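Local coordinates for sweet protein mabinlin-2 chain B (Capparis masaikai, PDB 2DS2) that forms one chain of a heat-stable 2S seed storage albumin that stores nutrients and has sweetness-inducing activity, at residues Q37-P42 against R46-A51; N54-C59 against G65-R70. All blocks are in the same frame, centred on the assembly; numbering follows the deposited sequence.

Overall arrangement
From the N terminus, helices 6-14 and 22-36 lead to the link 37-42, which turns the chain round into helix 42-58; interaction 1 closes that short loop against the early turns of the helix. Interaction 2 follows, closing a second loop in which 65-70 returns along the last turns of the same helix. The contacts lie in series, neither nested nor crossed, with centres about 15 Å apart. Helix 42-58 serves both, and they meet where the rings of Phe49 and Phe69 touch, Phe49 CD1 to Phe69 CE1 at 3.9 Å.

Interaction 1: Q37-P42 against R46-A51; sequences QIIQGP and RRLFDA
Ile39 and Leu48 meet through the ends of their side chains, in a simple illustration of how a link between two helices is packed against the helix it introduces. Their closest atoms are both CD1 methyls, 3.8 Å apart, and Ile39 CG1 follows at 4.1 Å from Leu48 CD1. The two side chains cross at about a right angle. In Leu48, CG lies anti to the backbone N (chi1 -179°), which carries the fork out from the helix toward the link. Its two branches then divide the work: CD1 receives Ile39, while CD2 sits over one face of the neighbouring Phe49 ring, 3.8 Å above the ring plane and displaced toward the rim. Ile39 turns CG1 to the side of its own backbone N, with chi1 -58°, and the terminal methyl reaches across from there.

The second point of contact belongs to the backbone. Gly41 occupies the N-cap position, and Pro42 opens the helix; its O accepts a hydrogen bond of 3.0 Å from Arg46 N, with an N-H...O angle of 154° and the four-residue spacing of a first alpha-helical turn. Arg46 CB lies 3.5 Å from the same Pro42 O.

Around this contact, Ile39 also rests on Leu34 of helix 22-36 and on Gln44 and Leu45 of helix 42-58, bridging the two helices at their connection. Leu48 is buried against Ala30 of helix 22-36 and an apolar side chain of another protein chain.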
loop_
_atom_site.group_PDB
_atom_site.type_symbol
_atom_site.label_atom_id
_atom_site.label_comp_id
_atom_site.label_asym_id
_atom_site.label_seq_id
_atom_site.Cartn_x
_atom_site.Cartn_y
_atom_site.Cartn_z
ATOM N N GLN B 37 0.133 -9.095 10.069
ATOM C CA GLN B 37 -1.029 -9.959 9.896
ATOM C C GLN B 37 -0.646 -11.402 9.606
ATOM O O GLN B 37 0.499 -11.706 9.291
ATOM C CB GLN B 37 -1.894 -9.453 8.739
ATOM C CG GLN B 37 -2.305 -7.994 8.812
ATOM C CD GLN B 37 -3.146 -7.679 10.028
ATOM O OE1 GLN B 37 -3.895 -8.528 10.514
ATOM N NE2 GLN B 37 -3.039 -6.452 10.520
ATOM N N ILE B 38 -1.617 -12.298 9.710
ATOM C CA ILE B 38 -1.370 -13.687 9.402
ATOM C C ILE B 38 -1.665 -13.839 7.916
ATOM O O ILE B 38 -2.819 -13.740 7.485
ATOM C CB ILE B 38 -2.294 -14.630 10.206
ATOM C CG1 ILE B 38 -1.931 -14.562 11.694
ATOM C CG2 ILE B 38 -2.155 -16.057 9.691
ATOM C CD1 ILE B 38 -2.880 -15.346 12.586
ATOM N N ILE B 39 -0.613 -14.029 7.127
ATOM C CA ILE B 39 -0.779 -14.213 5.693
ATOM C C ILE B 39 -0.678 -15.720 5.469
ATOM O O ILE B 39 0.403 -16.311 5.515
ATOM C CB ILE B 39 0.295 -13.434 4.911
ATOM C CG1 ILE B 39 0.201 -11.945 5.278
ATOM C CG2 ILE B 39 0.090 -13.597 3.412
ATOM C CD1 ILE B 39 -1.182 -11.331 5.056
ATOM N N GLN B 40 -1.844 -16.320 5.256
ATOM C CA GLN B 40 -2.028 -17.757 5.075
ATOM C C GLN B 40 -1.129 -18.503 4.104
ATOM O O GLN B 40 -0.572 -19.545 4.452
ATOM C CB GLN B 40 -3.489 -18.020 4.715
ATOM C CG GLN B 40 -4.448 -17.376 5.699
ATOM C CD GLN B 40 -5.899 -17.681 5.408
ATOM O OE1 GLN B 40 -6.283 -18.841 5.245
ATOM N NE2 GLN B 40 -6.720 -16.640 5.355
ATOM N N GLY B 41 -0.994 -17.996 2.886
ATOM C CA GLY B 41 -0.160 -18.684 1.922
ATOM C C GLY B 41 0.258 -17.848 0.730
ATOM O O GLY B 41 0.105 -16.626 0.735
ATOM N N PRO B 42 0.793 -18.495 -0.317
ATOM C CA PRO B 42 1.257 -17.853 -1.552
ATOM C C PRO B 42 0.201 -16.987 -2.240
ATOM O O PRO B 42 0.499 -15.893 -2.709
ATOM C CB PRO B 42 1.681 -19.042 -2.414
ATOM C CG PRO B 42 2.126 -20.041 -1.407
ATOM C CD PRO B 42 1.051 -19.945 -0.360
ATOM N N ARG B 46 0.318 -12.909 -2.662
ATOM C CA ARG B 46 0.239 -12.318 -3.989
ATOM C C ARG B 46 -0.775 -11.183 -4.032
ATOM O O ARG B 46 -0.478 -10.099 -4.523
ATOM C CB ARG B 46 -0.148 -13.380 -5.021
ATOM C CG ARG B 46 -0.424 -12.829 -6.407
ATOM C CD ARG B 46 -1.181 -13.850 -7.245
ATOM N NE ARG B 46 -2.443 -14.227 -6.610
ATOM C CZ ARG B 46 -2.751 -15.463 -6.225
ATOM N NH1 ARG B 46 -1.889 -16.458 -6.413
ATOM N NH2 ARG B 46 -3.918 -15.700 -5.642
ATOM N N ARG B 47 -1.974 -11.444 -3.523
ATOM C CA ARG B 47 -3.037 -10.448 -3.523
ATOM C C ARG B 47 -2.657 -9.231 -2.690
ATOM O O ARG B 47 -2.998 -8.106 -3.032
ATOM C CB ARG B 47 -4.338 -11.062 -2.999
ATOM C CG ARG B 47 -5.205 -11.686 -4.094
ATOM C CD ARG B 47 -5.552 -13.131 -3.802
ATOM N NE ARG B 47 -6.336 -13.295 -2.581
ATOM C CZ ARG B 47 -6.660 -14.477 -2.066
ATOM N NH1 ARG B 47 -7.374 -14.551 -0.950
ATOM N NH2 ARG B 47 -6.270 -15.589 -2.669
ATOM N N LEU B 48 -1.952 -9.471 -1.592
ATOM C CA LEU B 48 -1.517 -8.380 -0.725
ATOM C C LEU B 48 -0.683 -7.400 -1.552
ATOM O O LEU B 48 -0.990 -6.208 -1.631
ATOM C CB LEU B 48 -0.678 -8.945 0.425
ATOM C CG LEU B 48 -0.112 -8.005 1.497
ATOM C CD1 LEU B 48 0.419 -8.848 2.642
ATOM C CD2 LEU B 48 1.012 -7.151 0.931
ATOM N N PHE B 49 0.367 -7.913 -2.180
ATOM C CA PHE B 49 1.240 -7.066 -2.986
ATOM C C PHE B 49 0.575 -6.497 -4.236
ATOM O O PHE B 49 0.910 -5.387 -4.664
ATOM C CB PHE B 49 2.517 -7.829 -3.325
ATOM C CG PHE B 49 3.479 -7.906 -2.178
ATOM C CD1 PHE B 49 4.347 -6.852 -1.918
ATOM C CD2 PHE B 49 3.468 -8.996 -1.313
ATOM C CE1 PHE B 49 5.193 -6.878 -0.812
ATOM C CE2 PHE B 49 4.308 -9.032 -0.203
ATOM C CZ PHE B 49 5.172 -7.971 0.047
ATOM N N ASP B 50 -0.356 -7.242 -4.823
ATOM C CA ASP B 50 -1.070 -6.735 -5.995
ATOM C C ASP B 50 -1.851 -5.500 -5.572
ATOM O O ASP B 50 -1.862 -4.490 -6.274
ATOM C CB ASP B 50 -2.047 -7.779 -6.541
ATOM C CG ASP B 50 -1.390 -8.742 -7.497
ATOM O OD1 ASP B 50 -2.062 -9.705 -7.922
ATOM O OD2 ASP B 50 -0.205 -8.529 -7.828
ATOM N N ALA B 51 -2.507 -5.595 -4.419
ATOM C CA ALA B 51 -3.297 -4.491 -3.890
ATOM C C ALA B 51 -2.424 -3.254 -3.685
ATOM O O ALA B 51 -2.790 -2.153 -4.097
ATOM C CB ALA B 51 -3.957 -4.902 -2.567
#

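Interaction 2: N54-C59 against G65-R70; sequences NLPNIC and GACPFR
Asn54 and Ala66 bring their CA atoms to 4.6 Å and Asn57 and Gly65 to 5.6 Å, so the loop 65-70 runs back, antiparallel in sense, beside the last turns of helix 42-58. This belongs to the disulfide-linked helical fold of the 2S albumins, in the prolamin clan. Both cysteines here are tied to earlier parts of the chain, Cys59 to Cys11 and Cys67 to Cys23, and a backbone hydrogen bond between Cys67 and Arg53 also fastens the loop to the helix.

The helix is kinked at Pro56 and Asn57, whose N atoms make no regular alpha-helical bond to the turn before; Pro56 has no N-H to give. The CB of Pro56 points toward the loop and lies 3.5 Å from Gly65 O. Asn57 turns its CG to the side of its backbone N (chi1 -67°), placing the amide group beside the Gly65-Ala66 peptide; its CG is 3.9 Å from Gly65 CA. Asn54, one turn earlier, also reaches Ala66, with Asn54 OD1 3.7 Å from Ala66 CB.

Farther along the loop, Phe69 is buried and touches Arg27 of helix 22-36 and Ala52 and Arg53 of helix 42-58. Pro56 also packs on Val22 and Leu26 of helix 22-36, and its CG meets the Cys23-Cys67 bridge, 3.7 Å from Cys67 SG.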
loop_
_atom_site.group_PDB
_atom_site.type_symbol
_atom_site.label_atom_id
_atom_site.label_comp_id
_atom_site.label_asym_id
_atom_site.label_seq_id
_atom_site.Cartn_x
_atom_site.Cartn_y
_atom_site.Cartn_z
ATOM N N ASN B 54 -1.094 -1.674 -7.084
ATOM C CA ASN B 54 -2.130 -0.986 -7.860
ATOM C C ASN B 54 -2.687 0.294 -7.264
ATOM O O ASN B 54 -3.385 1.036 -7.945
ATOM C CB ASN B 54 -3.322 -1.914 -8.119
ATOM C CG ASN B 54 -3.010 -3.013 -9.110
ATOM O OD1 ASN B 54 -2.377 -2.776 -10.140
ATOM N ND2 ASN B 54 -3.471 -4.223 -8.813
ATOM N N LEU B 55 -2.400 0.562 -5.996
ATOM C CA LEU B 55 -2.953 1.753 -5.381
ATOM C C LEU B 55 -2.714 3.076 -6.112
ATOM O O LEU B 55 -3.583 3.943 -6.106
ATOM C CB LEU B 55 -2.495 1.848 -3.922
ATOM C CG LEU B 55 -3.452 1.084 -2.998
ATOM C CD1 LEU B 55 -2.814 0.855 -1.647
ATOM C CD2 LEU B 55 -4.741 1.867 -2.866
ATOM N N PRO B 56 -1.548 3.251 -6.761
ATOM C CA PRO B 56 -1.373 4.536 -7.446
ATOM C C PRO B 56 -2.462 4.765 -8.495
ATOM O O PRO B 56 -2.941 5.887 -8.672
ATOM C CB PRO B 56 0.016 4.409 -8.061
ATOM C CG PRO B 56 0.725 3.521 -7.080
ATOM C CD PRO B 56 -0.311 2.456 -6.827
ATOM N N ASN B 57 -2.855 3.692 -9.176
ATOM C CA ASN B 57 -3.892 3.780 -10.196
ATOM C C ASN B 57 -5.283 3.853 -9.570
ATOM O O ASN B 57 -6.132 4.629 -10.009
ATOM C CB ASN B 57 -3.813 2.578 -11.139
ATOM C CG ASN B 57 -2.559 2.586 -11.985
ATOM O OD1 ASN B 57 -2.150 3.630 -12.497
ATOM N ND2 ASN B 57 -1.953 1.418 -12.155
ATOM N N ILE B 58 -5.511 3.045 -8.540
ATOM C CA ILE B 58 -6.793 3.022 -7.852
ATOM C C ILE B 58 -7.106 4.388 -7.264
ATOM O O ILE B 58 -8.268 4.800 -7.200
ATOM C CB ILE B 58 -6.790 1.988 -6.706
ATOM C CG1 ILE B 58 -6.530 0.589 -7.265
ATOM C CG2 ILE B 58 -8.114 2.036 -5.953
ATOM C CD1 ILE B 58 -6.443 -0.488 -6.207
ATOM N N CYS B 59 -6.057 5.087 -6.833
ATOM C CA CYS B 59 -6.190 6.407 -6.235
ATOM C C CYS B 59 -6.150 7.522 -7.268
ATOM O O CYS B 59 -6.334 8.691 -6.938
ATOM C CB CYS B 59 -5.070 6.634 -5.226
ATOM S SG CYS B 59 -5.228 5.653 -3.708
ATOM N N GLY B 65 1.904 4.547 -12.469
ATOM C CA GLY B 65 1.147 3.337 -12.709
ATOM C C GLY B 65 1.397 2.352 -11.588
ATOM O O GLY B 65 1.904 2.721 -10.526
ATOM N N ALA B 66 1.042 1.095 -11.819
ATOM C CA ALA B 66 1.243 0.058 -10.819
ATOM C C ALA B 66 2.725 -0.050 -10.467
ATOM O O ALA B 66 3.583 -0.071 -11.355
ATOM C CB ALA B 66 0.727 -1.274 -11.346
ATOM N N CYS B 67 3.026 -0.102 -9.171
ATOM C CA CYS B 67 4.402 -0.213 -8.707
ATOM C C CYS B 67 4.897 -1.620 -9.001
ATOM O O CYS B 67 4.266 -2.602 -8.622
ATOM C CB CYS B 67 4.492 0.047 -7.201
ATOM S SG CYS B 67 3.961 1.704 -6.670
ATOM N N PRO B 68 6.031 -1.737 -9.695
ATOM C CA PRO B 68 6.545 -3.070 -10.004
ATOM C C PRO B 68 7.415 -3.676 -8.909
ATOM O O PRO B 68 8.212 -4.571 -9.186
ATOM C CB PRO B 68 7.325 -2.835 -11.290
ATOM C CG PRO B 68 7.921 -1.485 -11.045
ATOM C CD PRO B 68 6.751 -0.705 -10.463
ATOM N N PHE B 69 7.270 -3.211 -7.669
ATOM C CA PHE B 69 8.098 -3.756 -6.601
ATOM C C PHE B 69 7.823 -5.225 -6.317
ATOM O O PHE B 69 6.681 -5.684 -6.364
ATOM C CB PHE B 69 7.996 -2.916 -5.308
ATOM C CG PHE B 69 6.592 -2.686 -4.805
ATOM C CD1 PHE B 69 5.764 -3.747 -4.462
ATOM C CD2 PHE B 69 6.125 -1.389 -4.613
ATOM C CE1 PHE B 69 4.491 -3.521 -3.932
ATOM C CE2 PHE B 69 4.857 -1.152 -4.086
ATOM C CZ PHE B 69 4.040 -2.218 -3.745
ATOM N N ARG B 70 8.901 -5.953 -6.040
ATOM C CA ARG B 70 8.858 -7.383 -5.760
ATOM C C ARG B 70 8.218 -7.733 -4.418
ATOM O O ARG B 70 8.125 -6.896 -3.520
ATOM C CB ARG B 70 10.278 -7.961 -5.822
ATOM C CG ARG B 70 11.364 -7.001 -5.337
ATOM C CD ARG B 70 11.704 -5.963 -6.405
ATOM N NE ARG B 70 12.519 -4.864 -5.891
ATOM C CZ ARG B 70 12.083 -3.952 -5.027
ATOM N NH1 ARG B 70 10.839 -4.006 -4.574
ATOM N NH2 ARG B 70 12.892 -2.984 -4.616
#